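PDB 3LAS: putative carbonic anhydrase from Streptococcus mutans, which probably catalyses the reversible interconversion of carbon dioxide and hydrogencarbonate as a zinc-dependent carbonic anhydrase of the beta class. Local coordinates for residues D40-V45 with H91-A96; Q97-A102 with F121-D126; G63-D68 with V131-A136. One frame throughout, in Å; residues are numbered along the deposited sequence.

Contact 1 of 3, residues D40-V45 with H91-A96; sequences DSRLHV and HTDCGA. With ZN (zinc ion), chain C.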
loop_
_atom_site.group_PDB
_atom_site.type_symbol
_atom_site.label_atom_id
_atom_site.label_comp_id
_atom_site.label_asym_id
_atom_site.label_seq_id
_atom_site.Cartn_x
_atom_site.Cartn_y
_atom_site.Cartn_z
ATOM N N ASP A 40 -5.283 4.795 -4.477
ATOM C CA ASP A 40 -5.919 6.036 -4.855
ATOM C C ASP A 40 -5.527 7.228 -4.001
ATOM O O ASP A 40 -5.595 7.207 -2.782
ATOM C CB ASP A 40 -7.439 5.864 -4.808
ATOM C CG ASP A 40 -8.118 6.998 -5.509
ATOM O OD1 ASP A 40 -8.461 8.014 -4.832
ATOM O OD2 ASP A 40 -8.414 6.833 -6.700
ATOM N N SER A 41 -5.131 8.278 -4.716
ATOM C CA SER A 41 -4.623 9.529 -4.072
ATOM C C SER A 41 -5.663 10.232 -3.234
ATOM O O SER A 41 -5.322 11.097 -2.395
ATOM C CB SER A 41 -4.121 10.484 -5.140
ATOM O OG SER A 41 -5.210 10.940 -5.982
ATOM N N ARG A 42 -6.960 9.917 -3.435
ATOM C CA ARG A 42 -8.057 10.619 -2.726
ATOM C C ARG A 42 -8.490 9.864 -1.496
ATOM O O ARG A 42 -9.505 10.227 -0.885
ATOM C CB ARG A 42 -9.237 10.795 -3.656
ATOM C CG ARG A 42 -8.843 11.547 -4.977
ATOM C CD ARG A 42 -9.881 11.364 -6.065
ATOM N NE ARG A 42 -9.931 9.954 -6.458
ATOM C CZ ARG A 42 -10.784 9.488 -7.363
ATOM N NH1 ARG A 42 -11.642 10.327 -8.007
ATOM N NH2 ARG A 42 -10.898 8.193 -7.564
ATOM N N LEU A 43 -7.755 8.819 -1.115
ATOM C CA LEU A 43 -8.009 8.079 0.095
ATOM C C LEU A 43 -6.838 8.210 1.034
ATOM O O LEU A 43 -5.722 7.722 0.709
ATOM C CB LEU A 43 -8.364 6.627 -0.205
ATOM C CG LEU A 43 -8.427 5.664 0.981
ATOM C CD1 LEU A 43 -9.419 6.091 2.096
ATOM C CD2 LEU A 43 -8.690 4.295 0.494
ATOM N N HIS A 44 -7.051 8.932 2.151
ATOM C CA HIS A 44 -6.054 8.968 3.228
ATOM C C HIS A 44 -6.619 8.101 4.335
ATOM O O HIS A 44 -7.629 8.464 4.972
ATOM C CB HIS A 44 -5.740 10.398 3.633
ATOM C CG HIS A 44 -4.885 11.107 2.629
ATOM N ND1 HIS A 44 -4.540 12.429 2.816
ATOM C CD2 HIS A 44 -4.301 10.678 1.472
ATOM C CE1 HIS A 44 -3.797 12.794 1.806
ATOM N NE2 HIS A 44 -3.613 11.779 0.969
ATOM N N VAL A 45 -6.052 6.909 4.462
ATOM C CA VAL A 45 -6.665 5.837 5.255
ATOM C C VAL A 45 -6.763 6.186 6.722
ATOM O O VAL A 45 -7.767 5.880 7.394
ATOM C CB VAL A 45 -5.857 4.543 5.041
ATOM C CG1 VAL A 45 -6.427 3.479 5.883
ATOM C CG2 VAL A 45 -5.921 4.139 3.607
ATOM N N HIS A 91 -13.144 1.189 -3.418
ATOM C CA HIS A 91 -13.669 2.562 -3.391
ATOM C C HIS A 91 -14.308 2.899 -4.677
ATOM O O HIS A 91 -14.093 2.229 -5.708
ATOM C CB HIS A 91 -12.565 3.559 -3.044
ATOM C CG HIS A 91 -11.577 3.780 -4.161
ATOM N ND1 HIS A 91 -11.746 4.729 -5.137
ATOM C CD2 HIS A 91 -10.477 3.062 -4.538
ATOM C CE1 HIS A 91 -10.761 4.631 -6.031
ATOM N NE2 HIS A 91 -10.003 3.593 -5.695
ATOM N N THR A 92 -15.148 3.961 -4.647
ATOM C CA THR A 92 -15.864 4.440 -5.871
ATOM C C THR A 92 -14.917 5.193 -6.736
ATOM O O THR A 92 -13.896 5.799 -6.308
ATOM C CB THR A 92 -17.059 5.326 -5.428
ATOM O OG1 THR A 92 -16.541 6.490 -4.733
ATOM C CG2 THR A 92 -18.043 4.511 -4.532
ATOM N N ASP A 93 -15.244 5.243 -8.023
ATOM C CA ASP A 93 -14.448 5.901 -9.027
ATOM C C ASP A 93 -13.013 5.358 -9.029
ATOM O O ASP A 93 -12.038 6.104 -9.140
ATOM C CB ASP A 93 -14.468 7.421 -8.888
ATOM C CG ASP A 93 -13.929 8.142 -10.116
ATOM O OD1 ASP A 93 -14.124 7.655 -11.271
ATOM O OD2 ASP A 93 -13.331 9.226 -9.991
ATOM N N CYS A 94 -12.853 4.054 -8.975
ATOM C CA CYS A 94 -11.525 3.428 -8.978
ATOM C C CYS A 94 -11.007 3.275 -10.395
ATOM O O CYS A 94 -11.749 2.967 -11.366
ATOM C CB CYS A 94 -11.621 2.095 -8.314
ATOM S SG CYS A 94 -10.017 1.190 -8.133
ATOM N N GLY A 95 -9.699 3.498 -10.542
ATOM C CA GLY A 95 -9.027 3.312 -11.799
ATOM C C GLY A 95 -9.229 1.914 -12.353
ATOM O O GLY A 95 -9.228 1.717 -13.592
ATOM N N ALA A 96 -9.474 0.907 -11.495
ATOM C CA ALA A 96 -9.735 -0.458 -12.007
ATOM C C ALA A 96 -10.955 -0.567 -12.783
ATOM O O ALA A 96 -11.114 -1.606 -13.529
ATOM C CB ALA A 96 -9.786 -1.416 -10.748
HETATM ZN ZN ZN C . -8.696 2.680 -6.975
HETATM O O HOH W 1 -7.983 4.261 -8.256
#
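D40 CB lies 3.5 Å from H91 NE2, the nitrogen that binds zinc. The side chain has its CG swung anti to the backbone N (chi1 -166°), and the carboxylate crosses the imidazole obliquely, the planes 50° apart. OD1 faces back to its own turn: it accepts from R42 N, making an Asx turn, and on its syn lone pair from R42 NE. D40 OD2 takes R42 NH2 on its syn side and a hydrogen from the zinc-bound water, whose oxygen is 3.0 Å away. The same water accepts from G95 N. With the water at 2.2 Å from ZN, H91 NE2, C94 SG and C38 complete an open beta-class zinc site, in which D40 holds the water rather than the metal. The Asp-Arg dyad of this class is thus formed, and R42, gripping D40 side-on, would help keep it ionised. R42 NH1 and NH2 meet D93 end-on, R42 NH1 to D93 OD2 at 2.8 Å and nearly straight, NH2 thus serving both D40 OD2 and the backbone O of D93. R42 NH1 also reaches L25 O of the second subunit. The loops follow the adjacent parallel strands 33-38 and 85-91 and lead toward helices 45-49 and 101-112.

Contact 2 of 3, residues Q97-A102 with F121-D126; sequences QTFTNA and FLPFTD. With GAI (guanidine), chain I.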
loop_
_atom_site.group_PDB
_atom_site.type_symbol
_atom_site.label_atom_id
_atom_site.label_comp_id
_atom_site.label_asym_id
_atom_site.label_seq_id
_atom_site.Cartn_x
_atom_site.Cartn_y
_atom_site.Cartn_z
ATOM N N GLN A 97 -11.870 0.368 -12.705
ATOM C CA GLN A 97 -13.140 0.291 -13.471
ATOM C C GLN A 97 -12.977 0.993 -14.782
ATOM O O GLN A 97 -13.926 1.089 -15.574
ATOM C CB GLN A 97 -14.267 1.037 -12.747
ATOM C CG GLN A 97 -14.516 0.462 -11.465
ATOM C CD GLN A 97 -15.481 1.209 -10.604
ATOM O OE1 GLN A 97 -15.179 2.251 -10.034
ATOM N NE2 GLN A 97 -16.654 0.651 -10.478
ATOM N N THR A 98 -11.813 1.533 -15.116
ATOM C CA THR A 98 -11.653 2.364 -16.325
ATOM C C THR A 98 -11.014 1.730 -17.495
ATOM O O THR A 98 -10.834 2.377 -18.518
ATOM C CB THR A 98 -10.870 3.643 -15.977
ATOM O OG1 THR A 98 -9.491 3.359 -15.718
ATOM C CG2 THR A 98 -11.516 4.392 -14.772
ATOM N N PHE A 99 -10.646 0.457 -17.351
ATOM C CA PHE A 99 -9.997 -0.281 -18.477
ATOM C C PHE A 99 -10.332 -1.727 -18.420
ATOM O O PHE A 99 -10.708 -2.267 -17.379
ATOM C CB PHE A 99 -8.476 -0.028 -18.442
ATOM C CG PHE A 99 -7.807 -0.709 -17.279
ATOM C CD1 PHE A 99 -7.279 -2.015 -17.400
ATOM C CD2 PHE A 99 -7.658 -0.057 -16.052
ATOM C CE1 PHE A 99 -6.701 -2.615 -16.250
ATOM C CE2 PHE A 99 -7.065 -0.641 -15.000
ATOM C CZ PHE A 99 -6.637 -1.949 -15.036
ATOM N N THR A 100 -10.159 -2.392 -19.565
ATOM C CA THR A 100 -10.124 -3.865 -19.639
ATOM C C THR A 100 -8.679 -4.298 -19.901
ATOM O O THR A 100 -7.847 -3.597 -20.444
ATOM C CB THR A 100 -10.993 -4.430 -20.798
ATOM O OG1 THR A 100 -10.428 -4.030 -22.029
ATOM C CG2 THR A 100 -12.410 -3.879 -20.668
ATOM N N ASN A 101 -8.399 -5.569 -19.541
ATOM C CA ASN A 101 -7.092 -6.071 -19.879
ATOM C C ASN A 101 -6.780 -6.021 -21.334
ATOM O O ASN A 101 -5.642 -5.652 -21.705
ATOM C CB ASN A 101 -6.902 -7.535 -19.391
ATOM C CG ASN A 101 -6.651 -7.689 -17.949
ATOM O OD1 ASN A 101 -6.004 -6.816 -17.290
ATOM N ND2 ASN A 101 -7.108 -8.836 -17.381
ATOM N N ALA A 102 -7.738 -6.360 -22.175
ATOM C CA ALA A 102 -7.462 -6.334 -23.590
ATOM C C ALA A 102 -7.138 -4.948 -24.123
ATOM O O ALA A 102 -6.187 -4.782 -24.835
ATOM C CB ALA A 102 -8.714 -6.947 -24.335
ATOM N N PHE A 121 -4.063 -7.407 -15.203
ATOM C CA PHE A 121 -4.003 -6.151 -14.452
ATOM C C PHE A 121 -5.078 -6.019 -13.411
ATOM O O PHE A 121 -5.115 -4.990 -12.668
ATOM C CB PHE A 121 -3.950 -4.932 -15.389
ATOM C CG PHE A 121 -2.618 -4.875 -16.115
ATOM C CD1 PHE A 121 -1.564 -4.156 -15.592
ATOM C CD2 PHE A 121 -2.442 -5.563 -17.312
ATOM C CE1 PHE A 121 -0.314 -4.132 -16.211
ATOM C CE2 PHE A 121 -1.155 -5.512 -17.951
ATOM C CZ PHE A 121 -0.117 -4.801 -17.346
ATOM N N LEU A 122 -5.968 -7.006 -13.291
ATOM C CA LEU A 122 -6.941 -7.098 -12.206
ATOM C C LEU A 122 -8.000 -5.991 -12.202
ATOM O O LEU A 122 -8.380 -5.467 -11.161
ATOM C CB LEU A 122 -6.332 -7.280 -10.805
ATOM C CG LEU A 122 -5.289 -8.343 -10.677
ATOM C CD1 LEU A 122 -4.560 -8.337 -9.332
ATOM C CD2 LEU A 122 -5.864 -9.730 -10.973
ATOM N N PRO A 123 -8.573 -5.594 -13.372
ATOM C CA PRO A 123 -9.682 -4.653 -13.386
ATOM C C PRO A 123 -10.945 -5.248 -12.787
ATOM O O PRO A 123 -11.006 -6.498 -12.602
ATOM C CB PRO A 123 -9.874 -4.344 -14.929
ATOM C CG PRO A 123 -9.525 -5.688 -15.564
ATOM C CD PRO A 123 -8.311 -6.192 -14.710
ATOM N N PHE A 124 -11.901 -4.377 -12.565
ATOM C CA PHE A 124 -13.233 -4.900 -12.159
ATOM C C PHE A 124 -14.254 -3.888 -12.637
ATOM O O PHE A 124 -13.995 -2.645 -12.866
ATOM C CB PHE A 124 -13.292 -5.135 -10.600
ATOM C CG PHE A 124 -13.105 -3.900 -9.741
ATOM C CD1 PHE A 124 -14.110 -2.974 -9.608
ATOM C CD2 PHE A 124 -11.958 -3.764 -9.007
ATOM C CE1 PHE A 124 -13.950 -1.864 -8.740
ATOM C CE2 PHE A 124 -11.786 -2.659 -8.112
ATOM C CZ PHE A 124 -12.749 -1.737 -8.021
ATOM N N THR A 125 -15.510 -4.351 -12.608
ATOM C CA THR A 125 -16.614 -3.459 -12.949
ATOM C C THR A 125 -17.623 -3.240 -11.829
ATOM O O THR A 125 -18.238 -2.160 -11.684
ATOM C CB THR A 125 -17.458 -3.987 -14.197
ATOM O OG1 THR A 125 -17.670 -5.399 -14.133
ATOM C CG2 THR A 125 -16.635 -3.618 -15.447
ATOM N N ASP A 126 -17.821 -4.248 -11.000
ATOM C CA ASP A 126 -18.845 -4.210 -9.943
ATOM C C ASP A 126 -18.083 -4.179 -8.647
ATOM O O ASP A 126 -17.347 -5.113 -8.318
ATOM C CB ASP A 126 -19.663 -5.472 -10.101
ATOM C CG ASP A 126 -20.787 -5.616 -9.092
ATOM O OD1 ASP A 126 -20.629 -5.347 -7.927
ATOM O OD2 ASP A 126 -21.893 -6.109 -9.513
HETATM C C GAI I . 2.733 -6.708 -14.330
HETATM N N1 GAI I . 3.756 -6.838 -13.472
HETATM N N2 GAI I . 1.485 -7.109 -14.253
HETATM N N3 GAI I . 2.667 -6.498 -15.573
#
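F99 lays one face of its ring over P123, whose CB sits 4.2 Å from the ring centroid and 26° off the normal, a CH-pi contact. Its CG occupies the crowded position between backbone N and carbonyl carbon (chi1 70°), and F99 CE1 then also reaches F121 CB at 3.7 Å. P123 CB also lies 3.3 Å from the backbone O of F99. At the CD end of P123 comes N101, which crosses the pyrrolidine at about a right angle. N101 OD1 takes the hydrogen of F121 N at 2.9 Å, the donor standing above the amide carbonyl plane, and lies at the edge of the F121 ring. N101 ND2 bonds to D120. N101 opens helix 101-112, just after the N-cap T100, whose hydroxyl caps E103 N; D126 likewise caps helix 127-140 through E129 N. The two segments therefore bring together the start of one helix and the linker that leads from it into the next. At the start of the segment 97-102, Q97 runs extended past CG, and Q97 CG comes 3.6 Å from F124 CE1, obliquely to the ring. Q97 OE1 accepts from the backbone N of the zinc ligand C94, while NE2 makes a weak bond to T125 O. F121 CZ, the ring tip, lies 3.7 Å from N3 of a bound guanidine (GAI) that is hydrogen-bonded to D68 O of the second subunit.

Contact 3 of 3, residues G63-D68 with V131-A136; sequences GGRVTD and VREDIA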
loop_
_atom_site.group_PDB
_atom_site.type_symbol
_atom_site.label_atom_id
_atom_site.label_comp_id
_atom_site.label_asym_id
_atom_site.label_seq_id
_atom_site.Cartn_x
_atom_site.Cartn_y
_atom_site.Cartn_z
ATOM N N GLY A 63 -6.300 -0.928 -7.140
ATOM C CA GLY A 63 -7.622 -1.534 -6.957
ATOM C C GLY A 63 -7.836 -2.161 -5.596
ATOM O O GLY A 63 -8.972 -2.527 -5.258
ATOM N N GLY A 64 -6.834 -2.292 -4.718
ATOM C CA GLY A 64 -7.017 -2.997 -3.445
ATOM C C GLY A 64 -7.215 -4.478 -3.719
ATOM O O GLY A 64 -7.978 -5.147 -2.969
ATOM N N ARG A 65 -6.578 -5.062 -4.730
ATOM C CA ARG A 65 -6.820 -6.465 -5.124
ATOM C C ARG A 65 -5.949 -7.434 -4.379
ATOM O O ARG A 65 -4.795 -7.111 -4.020
ATOM C CB ARG A 65 -6.505 -6.649 -6.578
ATOM C CG ARG A 65 -7.267 -5.648 -7.531
ATOM C CD ARG A 65 -8.747 -5.472 -7.227
ATOM N NE ARG A 65 -9.560 -6.689 -6.992
ATOM C CZ ARG A 65 -10.134 -7.369 -7.974
ATOM N NH1 ARG A 65 -9.952 -7.041 -9.243
ATOM N NH2 ARG A 65 -10.891 -8.353 -7.561
ATOM N N VAL A 66 -6.403 -8.613 -4.067
ATOM C CA VAL A 66 -5.573 -9.587 -3.385
ATOM C C VAL A 66 -4.729 -10.262 -4.431
ATOM O O VAL A 66 -5.194 -10.706 -5.541
ATOM C CB VAL A 66 -6.473 -10.565 -2.587
ATOM C CG1 VAL A 66 -5.653 -11.815 -2.213
ATOM C CG2 VAL A 66 -7.042 -9.818 -1.370
ATOM N N THR A 67 -3.429 -10.238 -4.211
ATOM C CA THR A 67 -2.332 -10.772 -5.062
ATOM C C THR A 67 -1.394 -11.611 -4.214
ATOM O O THR A 67 -1.507 -11.584 -2.983
ATOM C CB THR A 67 -1.525 -9.610 -5.696
ATOM O OG1 THR A 67 -0.872 -8.928 -4.587
ATOM C CG2 THR A 67 -2.491 -8.615 -6.464
ATOM N N ASP A 68 -0.430 -12.238 -4.846
ATOM C CA ASP A 68 0.620 -12.930 -4.101
ATOM C C ASP A 68 1.373 -11.988 -3.182
ATOM O O ASP A 68 1.734 -12.405 -2.075
ATOM C CB ASP A 68 1.622 -13.644 -5.033
ATOM C CG ASP A 68 1.019 -14.863 -5.743
ATOM O OD1 ASP A 68 -0.019 -15.371 -5.389
ATOM O OD2 ASP A 68 1.721 -15.325 -6.688
ATOM N N VAL A 131 -14.947 -6.800 -4.051
ATOM C CA VAL A 131 -14.638 -6.998 -2.620
ATOM C C VAL A 131 -14.889 -8.448 -2.277
ATOM O O VAL A 131 -14.060 -9.098 -1.637
ATOM C CB VAL A 131 -15.494 -6.054 -1.780
ATOM C CG1 VAL A 131 -15.307 -6.373 -0.268
ATOM C CG2 VAL A 131 -15.100 -4.603 -1.997
ATOM N N ARG A 132 -16.012 -9.011 -2.679
ATOM C CA ARG A 132 -16.313 -10.418 -2.355
ATOM C C ARG A 132 -15.274 -11.344 -2.999
ATOM O O ARG A 132 -14.843 -12.327 -2.361
ATOM C CB ARG A 132 -17.660 -10.820 -2.913
ATOM C CG ARG A 132 -18.775 -10.105 -2.248
ATOM C CD ARG A 132 -20.173 -10.574 -2.876
ATOM N NE ARG A 132 -21.152 -9.686 -2.229
ATOM C CZ ARG A 132 -21.923 -8.826 -2.825
ATOM N NH1 ARG A 132 -22.038 -8.753 -4.120
ATOM N NH2 ARG A 132 -22.657 -8.036 -2.079
ATOM N N GLU A 133 -14.820 -11.065 -4.213
ATOM C CA GLU A 133 -13.819 -11.924 -4.849
ATOM C C GLU A 133 -12.489 -11.868 -4.055
ATOM O O GLU A 133 -11.840 -12.912 -3.853
ATOM C CB GLU A 133 -13.613 -11.468 -6.286
ATOM C CG GLU A 133 -12.513 -12.135 -7.018
ATOM C CD GLU A 133 -12.347 -11.583 -8.467
ATOM O OE1 GLU A 133 -12.664 -10.387 -8.652
ATOM O OE2 GLU A 133 -11.941 -12.390 -9.389
ATOM N N ASP A 134 -12.101 -10.675 -3.589
ATOM C CA ASP A 134 -10.814 -10.561 -2.880
ATOM C C ASP A 134 -10.902 -11.217 -1.508
ATOM O O ASP A 134 -9.938 -11.922 -1.062
ATOM C CB ASP A 134 -10.437 -9.064 -2.794
ATOM C CG ASP A 134 -9.855 -8.593 -4.085
ATOM O OD1 ASP A 134 -9.145 -9.340 -4.773
ATOM O OD2 ASP A 134 -10.001 -7.437 -4.397
ATOM N N ILE A 135 -12.049 -11.117 -0.840
ATOM C CA ILE A 135 -12.256 -11.845 0.456
ATOM C C ILE A 135 -12.166 -13.318 0.174
ATOM O O ILE A 135 -11.498 -14.037 0.978
ATOM C CB ILE A 135 -13.529 -11.397 1.093
ATOM C CG1 ILE A 135 -13.366 -9.940 1.594
ATOM C CG2 ILE A 135 -13.866 -12.378 2.273
ATOM C CD1 ILE A 135 -14.665 -9.409 2.221
ATOM N N ALA A 136 -12.787 -13.837 -0.908
ATOM C CA ALA A 136 -12.658 -15.289 -1.199
ATOM C C ALA A 136 -11.250 -15.693 -1.474
ATOM O O ALA A 136 -10.840 -16.794 -0.990
ATOM C CB ALA A 136 -13.524 -15.627 -2.408
HETATM O O HOH W 2 -7.653 -9.952 -7.002
#
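R65 and D134 meet at about a right angle, the guanidinium and carboxylate planes 63° apart, yet the bond between them is almost perfectly straight. R65 NE points at D134 OD2 across 2.7 Å with an N-H...O angle of 174°; OD2 lies in the guanidinium plane and takes the N-H on its syn lone pair. Bends at chi2 and chi3 curl the arginine chain so that its NE edge faces the helix. On that edge R65 NH2 goes on to E133 OE1 at 2.9 Å, and makes just a weak bond to D134 OD2. E133 arrives from one residue earlier with its chain extended, and its OE1 is approached from above the carboxylate plane, so neither carboxylate lies flat against the guanidinium. D134 OD1 is turned to the backbone, accepting from V66 N at 2.9 Å with the N-H well above the carboxylate plane, and also takes a hydrogen from a water that donates to V66 O as well. That water sits over one face of the guanidinium, offset toward its rim. V66 and D134 slide past each other in opposite directions, and V66 CG2 comes 3.6 Å from D134 O. The buried aspartate is thus met by a charge, a backbone amide and a water, which would favour its ionised form; H90 adds a weak bond to OD2. R65 NH1 turns instead to L122 O. The R65-E133-D134 salt-bridge network ties the loop beside the zinc site, with G64 about 7 Å from the zinc, to helix 127-140. The loop from G63 follows strand 56-61, outermost within this chain, and leads into helix 68-80, whose N-cap is T67, while helix 127-140 also packs on strand 85-91 through V131, D134 and I135.

Contacts 1 and 2 follow one another along the chain, whereas 1 and 3 interleave, and contact 2 falls between the two segments of contact 3. The centre of contact 1 is about 15 Å from those of contacts 2 and 3. Contacts 2 and 3 have centres about 13 Å apart. A96 O meets F124 N at 3.0 Å, probably a hydrogen bond, joining contacts 1 and 2; L122 O and R65 NH1, 2.9 Å apart, probably join contacts 2 and 3 likewise. C94 SG packs on G63 CA. Contacts 1 and 3 draw on the loops after three adjacent parallel strands of one sheet, so contact 1 holds the zinc site and contact 3 lies beside it; all three reach the second subunit.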